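Local coordinates for protein HpcE (Thermus thermophilus, PDB 1WZO) that probably isomerises 2-hydroxyhepta-2,4-diene-1,7-dioate, an intermediate in the breakdown of homoprotocatechuate, as a member of the fumarylacetoacetate hydrolase family, at residues B[152-164]-B[231-243]. Numbering follows the deposited sequence.
Sequences LPLGPFLVVEEVE and EIEGLGALENPIE
Two beta layers of the fumarylacetoacetate hydrolase fold meet where Leu238 and Leu235, from the hairpin formed by strands 227-232 and 237-244, pack on strand 152-159 and the loop after it. The axes of segments 152-155 and 237-243 come within 7.4 Å and run roughly antiparallel, at 146°, and side chains rather than paired backbones join them. In Leu238, chi1 of 176° carries CG toward strand 152-159, and the two methyls divide: CD2 lies 3.9 Å from Pro153 CB, CD1 against Gly155. Glycine fits there because a CB would press on the preceding carbonyl O. An alanine in place of Leu238 would probably keep the CB contact with Gly155 O but open a gap where CD1 and CD2 lie. Beside it, Asn240 OD1 lies 3.2 Å from Pro153 CB; Asn240 ND2 donates to the carbonyls of Pro80 and Gly83, so an amide suits this buried place. The cis peptide before Pro156 marks the corner of the strand, where Pro156 CD meets Ala237 O at 3.3 Å. Gly236 passes the Phe157 ring edge, where a CB would collide with CE1. The type II turn from Ile232 to Leu235 closes the hairpin, Gly234 supplying its positive phi. Leu235 crosses Val159 obliquely, CD2 3.5 Å from its CG2, and the same methyl touches Val163 CG2; compact branched valines suit this apolar seat. Two waters span the gap: one donates to Glu162 OE1, also salt-bridged to Lys2, and to Gly234 O; the other accepts from Phe157 N at 3.1 Å and donates to Leu235 O at 2.6 Å.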
loop_
_atom_site.group_PDB
_atom_site.type_symbol
_atom_site.label_atom_id
_atom_site.label_comp_id
_atom_site.label_asym_id
_atom_site.label_seq_id
_atom_site.Cartn_x
_atom_site.Cartn_y
_atom_site.Cartn_z
ATOM N N LEU B 152 6.646 19.659 -5.721
ATOM C CA LEU B 152 7.176 19.404 -4.387
ATOM C C LEU B 152 8.428 18.538 -4.360
ATOM O O LEU B 152 8.390 17.373 -3.961
ATOM C CB LEU B 152 6.119 18.803 -3.444
ATOM C CG LEU B 152 6.611 18.661 -1.990
ATOM C CD1 LEU B 152 7.148 20.010 -1.497
ATOM C CD2 LEU B 152 5.468 18.179 -1.074
ATOM N N PRO B 153 9.554 19.082 -4.843
ATOM C CA PRO B 153 10.776 18.276 -4.798
ATOM C C PRO B 153 10.966 17.960 -3.310
ATOM O O PRO B 153 10.650 18.791 -2.460
ATOM C CB PRO B 153 11.832 19.240 -5.330
ATOM C CG PRO B 153 11.060 19.994 -6.396
ATOM C CD PRO B 153 9.717 20.255 -5.725
ATOM N N LEU B 154 11.450 16.770 -2.988
ATOM C CA LEU B 154 11.625 16.405 -1.588
ATOM C C LEU B 154 12.808 15.466 -1.418
ATOM O O LEU B 154 12.901 14.443 -2.096
ATOM C CB LEU B 154 10.355 15.729 -1.049
ATOM C CG LEU B 154 10.291 15.438 0.455
ATOM C CD1 LEU B 154 10.014 16.731 1.198
ATOM C CD2 LEU B 154 9.190 14.425 0.762
ATOM N N GLY B 155 13.710 15.822 -0.506
ATOM C CA GLY B 155 14.873 14.988 -0.259
ATOM C C GLY B 155 16.147 15.809 -0.156
ATOM O O GLY B 155 16.102 16.983 0.209
ATOM N N PRO B 156 17.303 15.218 -0.499
ATOM C CA PRO B 156 17.403 13.831 -0.963
ATOM C C PRO B 156 17.420 12.790 0.149
ATOM O O PRO B 156 17.309 11.592 -0.115
ATOM C CB PRO B 156 18.701 13.836 -1.775
ATOM C CG PRO B 156 19.539 14.854 -1.058
ATOM C CD PRO B 156 18.545 15.962 -0.787
ATOM N N PHE B 157 17.533 13.240 1.395
ATOM C CA PHE B 157 17.612 12.302 2.510
ATOM C C PHE B 157 16.560 12.426 3.597
ATOM O O PHE B 157 15.928 13.467 3.770
ATOM C CB PHE B 157 18.970 12.428 3.213
ATOM C CG PHE B 157 20.141 12.497 2.282
ATOM C CD1 PHE B 157 20.845 13.684 2.125
ATOM C CD2 PHE B 157 20.546 11.376 1.571
ATOM C CE1 PHE B 157 21.944 13.755 1.273
ATOM C CE2 PHE B 157 21.642 11.438 0.715
ATOM C CZ PHE B 157 22.340 12.630 0.568
ATOM N N LEU B 158 16.392 11.330 4.326
ATOM C CA LEU B 158 15.519 11.292 5.485
ATOM C C LEU B 158 16.581 11.259 6.580
ATOM O O LEU B 158 17.124 10.198 6.901
ATOM C CB LEU B 158 14.684 10.013 5.530
ATOM C CG LEU B 158 13.950 9.800 6.861
ATOM C CD1 LEU B 158 13.153 11.042 7.229
ATOM C CD2 LEU B 158 13.033 8.578 6.754
ATOM N N VAL B 159 16.900 12.434 7.111
ATOM C CA VAL B 159 17.919 12.567 8.142
ATOM C C VAL B 159 17.369 12.273 9.532
ATOM O O VAL B 159 16.574 13.040 10.081
ATOM C CB VAL B 159 18.526 13.981 8.110
ATOM C CG1 VAL B 159 19.716 14.069 9.065
ATOM C CG2 VAL B 159 18.948 14.315 6.684
ATOM N N VAL B 160 17.812 11.152 10.094
ATOM C CA VAL B 160 17.374 10.716 11.409
ATOM C C VAL B 160 18.494 10.734 12.453
ATOM O O VAL B 160 19.648 10.415 12.156
ATOM C CB VAL B 160 16.793 9.289 11.341
ATOM C CG1 VAL B 160 15.611 9.255 10.377
ATOM C CG2 VAL B 160 17.861 8.313 10.873
ATOM N N GLU B 161 18.138 11.121 13.674
ATOM C CA GLU B 161 19.082 11.161 14.787
ATOM C C GLU B 161 20.285 12.067 14.556
ATOM O O GLU B 161 21.375 11.769 15.039
ATOM C CB GLU B 161 19.589 9.749 15.091
ATOM C CG GLU B 161 18.514 8.678 15.128
ATOM C CD GLU B 161 19.088 7.291 15.373
ATOM O OE1 GLU B 161 20.029 6.890 14.647
ATOM O OE2 GLU B 161 18.594 6.598 16.290
ATOM N N GLU B 162 20.102 13.163 13.826
ATOM C CA GLU B 162 21.209 14.082 13.568
ATOM C C GLU B 162 20.869 15.527 13.923
ATOM O O GLU B 162 21.722 16.266 14.419
ATOM C CB GLU B 162 21.658 13.986 12.105
ATOM C CG GLU B 162 22.459 12.730 11.812
ATOM C CD GLU B 162 22.967 12.656 10.383
ATOM O OE1 GLU B 162 23.281 13.711 9.800
ATOM O OE2 GLU B 162 23.072 11.534 9.851
ATOM N N VAL B 163 19.627 15.930 13.675
ATOM C CA VAL B 163 19.200 17.285 14.001
ATOM C C VAL B 163 18.875 17.353 15.489
ATOM O O VAL B 163 17.993 16.643 15.974
ATOM C CB VAL B 163 17.939 17.696 13.206
ATOM C CG1 VAL B 163 17.437 19.051 13.695
ATOM C CG2 VAL B 163 18.260 17.755 11.718
ATOM N N GLU B 164 19.587 18.212 16.208
ATOM C CA GLU B 164 19.365 18.355 17.639
ATOM C C GLU B 164 18.262 19.361 17.957
ATOM O O GLU B 164 17.547 19.206 18.944
ATOM C CB GLU B 164 20.675 18.744 18.333
ATOM C CG GLU B 164 21.514 19.758 17.571
ATOM C CD GLU B 164 22.888 19.955 18.188
ATOM O OE1 GLU B 164 22.968 20.431 19.344
ATOM O OE2 GLU B 164 23.891 19.628 17.518
ATOM N N GLU B 231 19.424 24.098 0.146
ATOM C CA GLU B 231 20.237 23.499 1.192
ATOM C C GLU B 231 19.765 23.915 2.574
ATOM O O GLU B 231 19.328 25.044 2.782
ATOM C CB GLU B 231 21.708 23.900 1.011
ATOM C CG GLU B 231 22.385 23.279 -0.201
ATOM C CD GLU B 231 23.814 23.782 -0.402
ATOM O OE1 GLU B 231 24.539 23.938 0.603
ATOM O OE2 GLU B 231 24.211 24.011 -1.561
ATOM N N ILE B 232 19.824 22.975 3.508
ATOM C CA ILE B 232 19.452 23.237 4.885
ATOM C C ILE B 232 20.536 22.603 5.740
ATOM O O ILE B 232 20.969 21.479 5.481
ATOM C CB ILE B 232 18.090 22.622 5.266
ATOM C CG1 ILE B 232 16.975 23.244 4.415
ATOM C CG2 ILE B 232 17.810 22.873 6.740
ATOM C CD1 ILE B 232 15.566 22.813 4.835
ATOM N N GLU B 233 20.971 23.341 6.753
ATOM C CA GLU B 233 22.021 22.895 7.658
ATOM C C GLU B 233 21.914 21.422 8.043
ATOM O O GLU B 233 20.944 21.008 8.684
ATOM C CB GLU B 233 21.999 23.764 8.919
ATOM C CG GLU B 233 23.265 23.666 9.769
ATOM C CD GLU B 233 23.225 24.590 10.970
ATOM O OE1 GLU B 233 22.381 25.514 10.985
ATOM O OE2 GLU B 233 24.048 24.402 11.894
ATOM N N GLY B 234 22.910 20.636 7.637
ATOM C CA GLY B 234 22.942 19.221 7.961
ATOM C C GLY B 234 22.063 18.273 7.159
ATOM O O GLY B 234 22.122 17.061 7.366
ATOM N N LEU B 235 21.262 18.794 6.236
ATOM C CA LEU B 235 20.366 17.933 5.460
ATOM C C LEU B 235 20.782 17.715 4.003
ATOM O O LEU B 235 20.050 17.091 3.229
ATOM C CB LEU B 235 18.940 18.497 5.509
ATOM C CG LEU B 235 18.397 18.842 6.906
ATOM C CD1 LEU B 235 16.952 19.323 6.791
ATOM C CD2 LEU B 235 18.478 17.630 7.819
ATOM N N GLY B 236 21.951 18.224 3.630
ATOM C CA GLY B 236 22.420 18.053 2.265
ATOM C C GLY B 236 21.910 19.103 1.298
ATOM O O GLY B 236 21.590 20.227 1.690
ATOM N N ALA B 237 21.826 18.733 0.023
ATOM C CA ALA B 237 21.365 19.652 -1.007
ATOM C C ALA B 237 20.387 18.972 -1.965
ATOM O O ALA B 237 20.654 17.881 -2.479
ATOM C CB ALA B 237 22.565 20.214 -1.785
ATOM N N LEU B 238 19.252 19.630 -2.187
ATOM C CA LEU B 238 18.204 19.130 -3.074
ATOM C C LEU B 238 18.267 19.970 -4.339
ATOM O O LEU B 238 18.044 21.179 -4.301
ATOM C CB LEU B 238 16.835 19.285 -2.401
ATOM C CG LEU B 238 15.560 18.924 -3.173
ATOM C CD1 LEU B 238 15.537 17.434 -3.496
ATOM C CD2 LEU B 238 14.344 19.301 -2.312
ATOM N N GLU B 239 18.564 19.326 -5.461
ATOM C CA GLU B 239 18.696 20.032 -6.724
ATOM C C GLU B 239 17.729 19.595 -7.819
ATOM O O GLU B 239 17.587 18.401 -8.102
ATOM C CB GLU B 239 20.132 19.890 -7.221
ATOM C CG GLU B 239 20.378 20.461 -8.598
ATOM C CD GLU B 239 21.805 20.252 -9.046
ATOM O OE1 GLU B 239 22.681 21.025 -8.609
ATOM O OE2 GLU B 239 22.049 19.304 -9.821
ATOM N N ASN B 240 17.077 20.576 -8.438
ATOM C CA ASN B 240 16.131 20.292 -9.511
ATOM C C ASN B 240 16.115 21.332 -10.616
ATOM O O ASN B 240 16.022 22.537 -10.360
ATOM C CB ASN B 240 14.697 20.170 -8.978
ATOM C CG ASN B 240 14.562 19.149 -7.881
ATOM O OD1 ASN B 240 14.728 19.463 -6.707
ATOM N ND2 ASN B 240 14.269 17.913 -8.257
ATOM N N PRO B 241 16.222 20.876 -11.868
ATOM C CA PRO B 241 16.196 21.800 -12.998
ATOM C C PRO B 241 14.724 22.004 -13.365
ATOM O O PRO B 241 13.860 21.229 -12.937
ATOM C CB PRO B 241 16.978 21.054 -14.071
ATOM C CG PRO B 241 16.654 19.622 -13.787
ATOM C CD PRO B 241 16.713 19.546 -12.278
ATOM N N ILE B 242 14.446 23.043 -14.143
ATOM C CA ILE B 242 13.087 23.358 -14.564
ATOM C C ILE B 242 12.975 23.311 -16.085
ATOM O O ILE B 242 13.855 23.799 -16.795
ATOM C CB ILE B 242 12.685 24.768 -14.111
ATOM C CG1 ILE B 242 12.874 24.900 -12.601
ATOM C CG2 ILE B 242 11.247 25.052 -14.516
ATOM C CD1 ILE B 242 12.676 26.306 -12.091
ATOM N N GLU B 243 11.892 22.715 -16.574
ATOM C CA GLU B 243 11.636 22.605 -18.006
ATOM C C GLU B 243 10.194 23.032 -18.251
ATOM O O GLU B 243 9.359 22.966 -17.348
ATOM C CB GLU B 243 11.816 21.158 -18.484
ATOM C CG GLU B 243 13.244 20.712 -18.736
ATOM C CD GLU B 243 13.317 19.252 -19.150
ATOM O OE1 GLU B 243 12.300 18.732 -19.659
ATOM O OE2 GLU B 243 14.387 18.622 -18.982
HETATM O O HOH W 1 17.709 16.076 2.514
HETATM O O HOH W 2 23.029 16.282 9.908
#